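Local coordinates for protein 2-Cys Peroxiredoxin (PDB 2I81) that probably reduces hydrogen peroxide and other peroxides through reactive cysteines, as a 2-Cys peroxiredoxin of the AhpC/TSA family that here forms a ten-chain assembly, at residues A[55-60]-A[126-131]; A[154-159]-A[169-174]. All coordinates share one frame; numbering follows the deposited sequence.

Contact 1 of 2, residues A[55-60]-A[126-131]; sequences VLLYFY and KSISKD
F59 and L57 meet I128 and S129 where strand 54-59 of the thioredoxin-like peroxiredoxin fold is covered on one face by the short helix 127-131. The strand and helix axes come within 11.0 Å at an angle of 104°, so the helix runs nearly across the strand, and two residues on each side touch.

F59 has the largest share of the contact. Its CB points toward the helix, and with CG anti to the carbonyl carbon (chi1 -62°) the ring extends away from the strand. Beyond CG, the CD2 corner approaches the hydroxyl of S129, with OG 4.0 Å from CD2 and oblique to the ring. Next along the same edge, CE2 lies 3.8 Å from I128 CG2, and at the tip CZ is 3.9 Å from that same methyl, which therefore sits close to the ring plane, at the rim rather than over a face. I128 delivers this methyl with CG2 anti to its own backbone N. One face of F59 is covered by its strand neighbour L57, whose CD2 stands 4.0 Å above the ring plane, displaced toward the rim.

The hydroxyl of S129 is not left to the aromatic ring: OG is hydrogen-bonded to OD1 of D123, whose other oxygen, OD2, receives the backbone N of I128. The loop before the helix thus holds both contact residues at the first turn. L57 adds a looser apolar touch to the helix, its CD1 lying 4.5 Å from I128 CG2.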
loop_
_atom_site.group_PDB
_atom_site.type_symbol
_atom_site.label_atom_id
_atom_site.label_comp_id
_atom_site.label_asym_id
_atom_site.label_seq_id
_atom_site.Cartn_x
_atom_site.Cartn_y
_atom_site.Cartn_z
ATOM N N VAL A 55 -8.972 35.282 22.051
ATOM C CA VAL A 55 -8.701 35.654 20.668
ATOM C C VAL A 55 -9.963 35.519 19.826
ATOM O O VAL A 55 -10.585 34.454 19.790
ATOM C CB VAL A 55 -7.563 34.796 20.048
ATOM C CG1 VAL A 55 -7.278 35.223 18.611
ATOM C CG2 VAL A 55 -6.293 34.888 20.884
ATOM N N LEU A 56 -10.342 36.609 19.166
ATOM C CA LEU A 56 -11.379 36.553 18.148
ATOM C C LEU A 56 -10.710 36.652 16.781
ATOM O O LEU A 56 -10.405 37.746 16.297
ATOM C CB LEU A 56 -12.421 37.661 18.347
ATOM C CG LEU A 56 -13.804 37.458 17.712
ATOM C CD1 LEU A 56 -14.864 38.228 18.481
ATOM C CD2 LEU A 56 -13.827 37.846 16.237
ATOM N N LEU A 57 -10.465 35.492 16.180
ATOM C CA LEU A 57 -9.917 35.421 14.838
ATOM C C LEU A 57 -11.081 35.501 13.862
ATOM O O LEU A 57 -11.967 34.641 13.876
ATOM C CB LEU A 57 -9.151 34.110 14.643
ATOM C CG LEU A 57 -7.879 34.075 13.786
ATOM C CD1 LEU A 57 -7.443 32.632 13.539
ATOM C CD2 LEU A 57 -8.017 34.831 12.466
ATOM N N TYR A 58 -11.093 36.537 13.026
ATOM C CA TYR A 58 -12.117 36.642 11.991
ATOM C C TYR A 58 -11.526 36.649 10.587
ATOM O O TYR A 58 -10.576 37.381 10.301
ATOM C CB TYR A 58 -13.066 37.830 12.233
ATOM C CG TYR A 58 -12.548 39.203 11.859
ATOM C CD1 TYR A 58 -11.887 39.998 12.794
ATOM C CD2 TYR A 58 -12.754 39.724 10.580
ATOM C CE1 TYR A 58 -11.424 41.267 12.457
ATOM C CE2 TYR A 58 -12.290 40.988 10.232
ATOM C CZ TYR A 58 -11.629 41.755 11.176
ATOM O OH TYR A 58 -11.169 43.007 10.841
ATOM N N PHE A 59 -12.086 35.804 9.727
ATOM C CA PHE A 59 -11.642 35.692 8.346
ATOM C C PHE A 59 -12.577 36.473 7.431
ATOM O O PHE A 59 -13.781 36.556 7.681
ATOM C CB PHE A 59 -11.607 34.224 7.904
ATOM C CG PHE A 59 -10.644 33.365 8.681
ATOM C CD1 PHE A 59 -11.054 32.707 9.838
ATOM C CD2 PHE A 59 -9.334 33.190 8.241
ATOM C CE1 PHE A 59 -10.171 31.904 10.557
ATOM C CE2 PHE A 59 -8.443 32.387 8.952
ATOM C CZ PHE A 59 -8.862 31.743 10.113
ATOM N N TYR A 60 -12.012 37.050 6.377
ATOM C CA TYR A 60 -12.791 37.660 5.306
ATOM C C TYR A 60 -12.095 37.340 3.986
ATOM O O TYR A 60 -10.867 37.240 3.953
ATOM C CB TYR A 60 -12.947 39.172 5.521
ATOM C CG TYR A 60 -11.650 39.948 5.554
ATOM C CD1 TYR A 60 -10.902 40.049 6.728
ATOM C CD2 TYR A 60 -11.177 40.597 4.415
ATOM C CE1 TYR A 60 -9.712 40.764 6.763
ATOM C CE2 TYR A 60 -9.993 41.317 4.440
ATOM C CZ TYR A 60 -9.263 41.396 5.615
ATOM O OH TYR A 60 -8.087 42.108 5.642
ATOM N N LYS A 126 -2.018 30.633 2.762
ATOM C CA LYS A 126 -3.365 30.044 2.866
ATOM C C LYS A 126 -3.476 28.940 3.922
ATOM O O LYS A 126 -4.536 28.326 4.068
ATOM C CB LYS A 126 -3.875 29.527 1.511
ATOM C CG LYS A 126 -4.087 30.588 0.448
ATOM C CD LYS A 126 -4.564 29.948 -0.844
ATOM C CE LYS A 126 -4.254 30.817 -2.046
ATOM N NZ LYS A 126 -5.190 31.968 -2.182
ATOM N N SER A 127 -2.394 28.698 4.662
ATOM C CA SER A 127 -2.350 27.596 5.626
ATOM C C SER A 127 -3.259 27.797 6.840
ATOM O O SER A 127 -3.777 26.823 7.388
ATOM C CB SER A 127 -0.911 27.314 6.072
ATOM O OG SER A 127 -0.322 28.461 6.663
ATOM N N ILE A 128 -3.454 29.049 7.254
ATOM C CA ILE A 128 -4.341 29.356 8.384
ATOM C C ILE A 128 -5.797 29.042 8.025
ATOM O O ILE A 128 -6.518 28.432 8.820
ATOM C CB ILE A 128 -4.196 30.825 8.872
ATOM C CG1 ILE A 128 -2.728 31.150 9.173
ATOM C CG2 ILE A 128 -5.064 31.075 10.109
ATOM C CD1 ILE A 128 -2.412 32.634 9.201
ATOM N N SER A 129 -6.216 29.448 6.827
ATOM C CA SER A 129 -7.558 29.147 6.324
ATOM C C SER A 129 -7.749 27.644 6.134
ATOM O O SER A 129 -8.823 27.109 6.421
ATOM C CB SER A 129 -7.817 29.878 5.004
ATOM O OG SER A 129 -7.593 31.270 5.137
ATOM N N LYS A 130 -6.701 26.976 5.649
ATOM C CA LYS A 130 -6.703 25.523 5.477
ATOM C C LYS A 130 -6.838 24.796 6.812
ATOM O O LYS A 130 -7.586 23.818 6.915
ATOM C CB LYS A 130 -5.434 25.053 4.756
ATOM C CG LYS A 130 -5.462 25.234 3.247
ATOM C CD LYS A 130 -4.163 24.768 2.608
ATOM C CE LYS A 130 -4.128 25.094 1.121
ATOM N NZ LYS A 130 -2.862 24.640 0.482
ATOM N N ASP A 131 -6.116 25.272 7.826
ATOM C CA ASP A 131 -6.159 24.661 9.155
ATOM C C ASP A 131 -7.504 24.861 9.858
ATOM O O ASP A 131 -7.960 23.976 10.585
ATOM C CB ASP A 131 -5.006 25.160 10.035
ATOM C CG ASP A 131 -3.652 24.604 9.603
ATOM O OD1 ASP A 131 -3.605 23.522 8.974
ATOM O OD2 ASP A 131 -2.627 25.251 9.905
#

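Contact 2 of 2, residues A[154-159]-A[169-174]; sequences VQHLLV and DEILRI
The edge strand of the sheet within one chain, 154-160, is covered on one face by helix 168-184 in the thioredoxin-like peroxiredoxin fold, and H156 is the strand residue that meets I174 and I171. One face of the imidazole is covered by I174, the two side chains crossing at about a right angle. H156 CG is anti to the backbone N (chi1 173°), which carries the imidazole out toward the helix.

I174 CG2 stands over that ring face, 3.8 Å from the centroid and 24° off the normal, a CH-pi contact. The methyl is shifted toward the rim, nearest to H156 CG at 3.6 Å. I174 CG1 lies near the CE1 side of the ring, 3.9 Å from H156 CE1, so both branches contribute. One helical turn earlier, I171 CG2 makes a more distant, oblique approach to H156 CD2.

H156 ND1 is hydrogen-bonded to OD1 of N160 of a neighbouring subunit. Residues 156-159 also pair antiparallel with a strand of that subunit and extend the sheet across the interface, as in the B-type dimers of related peroxiredoxins.

On the helix, R173 grips E170 side-on, NE and NH2 both reaching one oxygen. The NH2 bond to E170 OE1, 2.9 Å long, uses the syn lone pair and lies in the guanidinium plane.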
loop_
_atom_site.group_PDB
_atom_site.type_symbol
_atom_site.label_atom_id
_atom_site.label_comp_id
_atom_site.label_asym_id
_atom_site.label_seq_id
_atom_site.Cartn_x
_atom_site.Cartn_y
_atom_site.Cartn_z
ATOM N N VAL A 154 -11.206 26.436 21.267
ATOM C CA VAL A 154 -12.277 27.039 20.469
ATOM C C VAL A 154 -13.628 26.818 21.143
ATOM O O VAL A 154 -14.037 25.679 21.378
ATOM C CB VAL A 154 -12.315 26.483 19.019
ATOM C CG1 VAL A 154 -13.464 27.104 18.226
ATOM C CG2 VAL A 154 -10.999 26.742 18.313
ATOM N N GLN A 155 -14.310 27.916 21.455
ATOM C CA GLN A 155 -15.612 27.857 22.114
ATOM C C GLN A 155 -16.757 28.152 21.154
ATOM O O GLN A 155 -17.910 27.811 21.431
ATOM C CB GLN A 155 -15.661 28.835 23.291
ATOM C CG GLN A 155 -14.713 28.505 24.438
ATOM C CD GLN A 155 -15.030 27.181 25.113
ATOM O OE1 GLN A 155 -16.193 26.800 25.258
ATOM N NE2 GLN A 155 -13.989 26.474 25.536
ATOM N N HIS A 156 -16.433 28.781 20.028
ATOM C CA HIS A 156 -17.446 29.257 19.099
ATOM C C HIS A 156 -16.908 29.335 17.677
ATOM O O HIS A 156 -15.770 29.756 17.449
ATOM C CB HIS A 156 -17.961 30.624 19.560
ATOM C CG HIS A 156 -18.888 31.290 18.592
ATOM N ND1 HIS A 156 -20.239 31.020 18.545
ATOM C CD2 HIS A 156 -18.659 32.231 17.648
ATOM C CE1 HIS A 156 -20.800 31.761 17.606
ATOM N NE2 HIS A 156 -19.863 32.505 17.046
ATOM N N LEU A 157 -17.742 28.919 16.730
ATOM C CA LEU A 157 -17.423 28.986 15.314
ATOM C C LEU A 157 -18.644 29.466 14.538
ATOM O O LEU A 157 -19.752 28.971 14.744
ATOM C CB LEU A 157 -16.964 27.615 14.800
ATOM C CG LEU A 157 -16.636 27.440 13.311
ATOM C CD1 LEU A 157 -15.424 28.266 12.894
ATOM C CD2 LEU A 157 -16.417 25.970 12.987
ATOM N N LEU A 158 -18.430 30.436 13.657
ATOM C CA LEU A 158 -19.492 30.949 12.804
ATOM C C LEU A 158 -18.945 31.116 11.398
ATOM O O LEU A 158 -17.969 31.834 11.191
ATOM C CB LEU A 158 -20.018 32.284 13.347
ATOM C CG LEU A 158 -21.241 32.934 12.687
ATOM C CD1 LEU A 158 -22.050 33.707 13.715
ATOM C CD2 LEU A 158 -20.855 33.840 11.519
ATOM N N VAL A 159 -19.572 30.448 10.434
ATOM C CA VAL A 159 -19.150 30.548 9.040
ATOM C C VAL A 159 -20.307 31.020 8.161
ATOM O O VAL A 159 -21.342 30.352 8.068
ATOM C CB VAL A 159 -18.577 29.209 8.498
ATOM C CG1 VAL A 159 -17.920 29.422 7.144
ATOM C CG2 VAL A 159 -17.572 28.603 9.473
ATOM N N ASP A 169 -22.910 42.613 17.566
ATOM C CA ASP A 169 -23.684 42.439 18.803
ATOM C C ASP A 169 -23.743 40.965 19.197
ATOM O O ASP A 169 -23.743 40.631 20.388
ATOM C CB ASP A 169 -25.107 42.992 18.657
ATOM C CG ASP A 169 -25.131 44.485 18.379
ATOM O OD1 ASP A 169 -24.603 45.263 19.204
ATOM O OD2 ASP A 169 -25.692 44.883 17.336
ATOM N N GLU A 170 -23.779 40.095 18.186
ATOM C CA GLU A 170 -23.854 38.654 18.409
ATOM C C GLU A 170 -22.574 38.011 18.948
ATOM O O GLU A 170 -22.657 37.235 19.899
ATOM C CB GLU A 170 -24.386 37.909 17.179
ATOM C CG GLU A 170 -24.586 36.401 17.396
ATOM C CD GLU A 170 -25.535 36.055 18.547
ATOM O OE1 GLU A 170 -25.336 34.979 19.159
ATOM O OE2 GLU A 170 -26.472 36.842 18.840
ATOM N N ILE A 171 -21.405 38.299 18.401
ATOM C CA ILE A 171 -20.198 37.728 18.997
ATOM C C ILE A 171 -19.913 38.259 20.347
ATOM O O ILE A 171 -19.321 37.602 21.141
ATOM C CB ILE A 171 -18.850 37.840 18.215
ATOM C CG1 ILE A 171 -18.849 38.860 17.139
ATOM C CG2 ILE A 171 -18.169 36.516 17.994
ATOM C CD1 ILE A 171 -18.206 40.036 17.515
ATOM N N LEU A 172 -20.284 39.486 20.575
ATOM C CA LEU A 172 -20.158 40.052 21.871
ATOM C C LEU A 172 -21.022 39.366 22.899
ATOM O O LEU A 172 -20.572 39.086 23.961
ATOM C CB LEU A 172 -20.439 41.528 21.806
ATOM C CG LEU A 172 -19.391 42.621 21.845
ATOM C CD1 LEU A 172 -17.995 42.271 21.974
ATOM C CD2 LEU A 172 -19.606 43.555 20.778
ATOM N N ARG A 173 -22.257 39.074 22.544
ATOM C CA ARG A 173 -23.166 38.287 23.380
ATOM C C ARG A 173 -22.586 36.896 23.639
ATOM O O ARG A 173 -22.665 36.381 24.758
ATOM C CB ARG A 173 -24.547 38.171 22.724
ATOM C CG ARG A 173 -25.613 37.549 23.623
ATOM C CD ARG A 173 -26.846 37.105 22.841
ATOM N NE ARG A 173 -26.594 35.930 22.006
ATOM C CZ ARG A 173 -26.669 34.666 22.421
ATOM N NH1 ARG A 173 -26.990 34.381 23.679
ATOM N NH2 ARG A 173 -26.419 33.679 21.570
ATOM N N ILE A 174 -22.008 36.302 22.593
ATOM C CA ILE A 174 -21.335 35.003 22.680
ATOM C C ILE A 174 -20.167 35.061 23.668
ATOM O O ILE A 174 -20.036 34.190 24.532
ATOM C CB ILE A 174 -20.848 34.516 21.277
ATOM C CG1 ILE A 174 -22.036 34.191 20.354
ATOM C CG2 ILE A 174 -19.901 33.321 21.393
ATOM C CD1 ILE A 174 -22.967 33.073 20.836
#

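In the fold
Contact 1 closes before contact 2 opens along the chain; their centres are about 15 Å apart, and both contacts reach the same mixed sheet. Strand 140-148 lies between their strands, pairing antiparallel with 54-59 on one side and with 154-160 on the other. The two helices cover different faces: L57 and F59 turn toward helix 127-131, whereas L56, on the other face of the same strand, reaches helix 168-184. That direct bridge is L56 CD1 to I171 CG2, 3.8 Å. Helices thus sandwich the sheet. Residues 156-159 pair with a neighbouring subunit while H156 packs on helix 168-184, so one strand serves both core and interface.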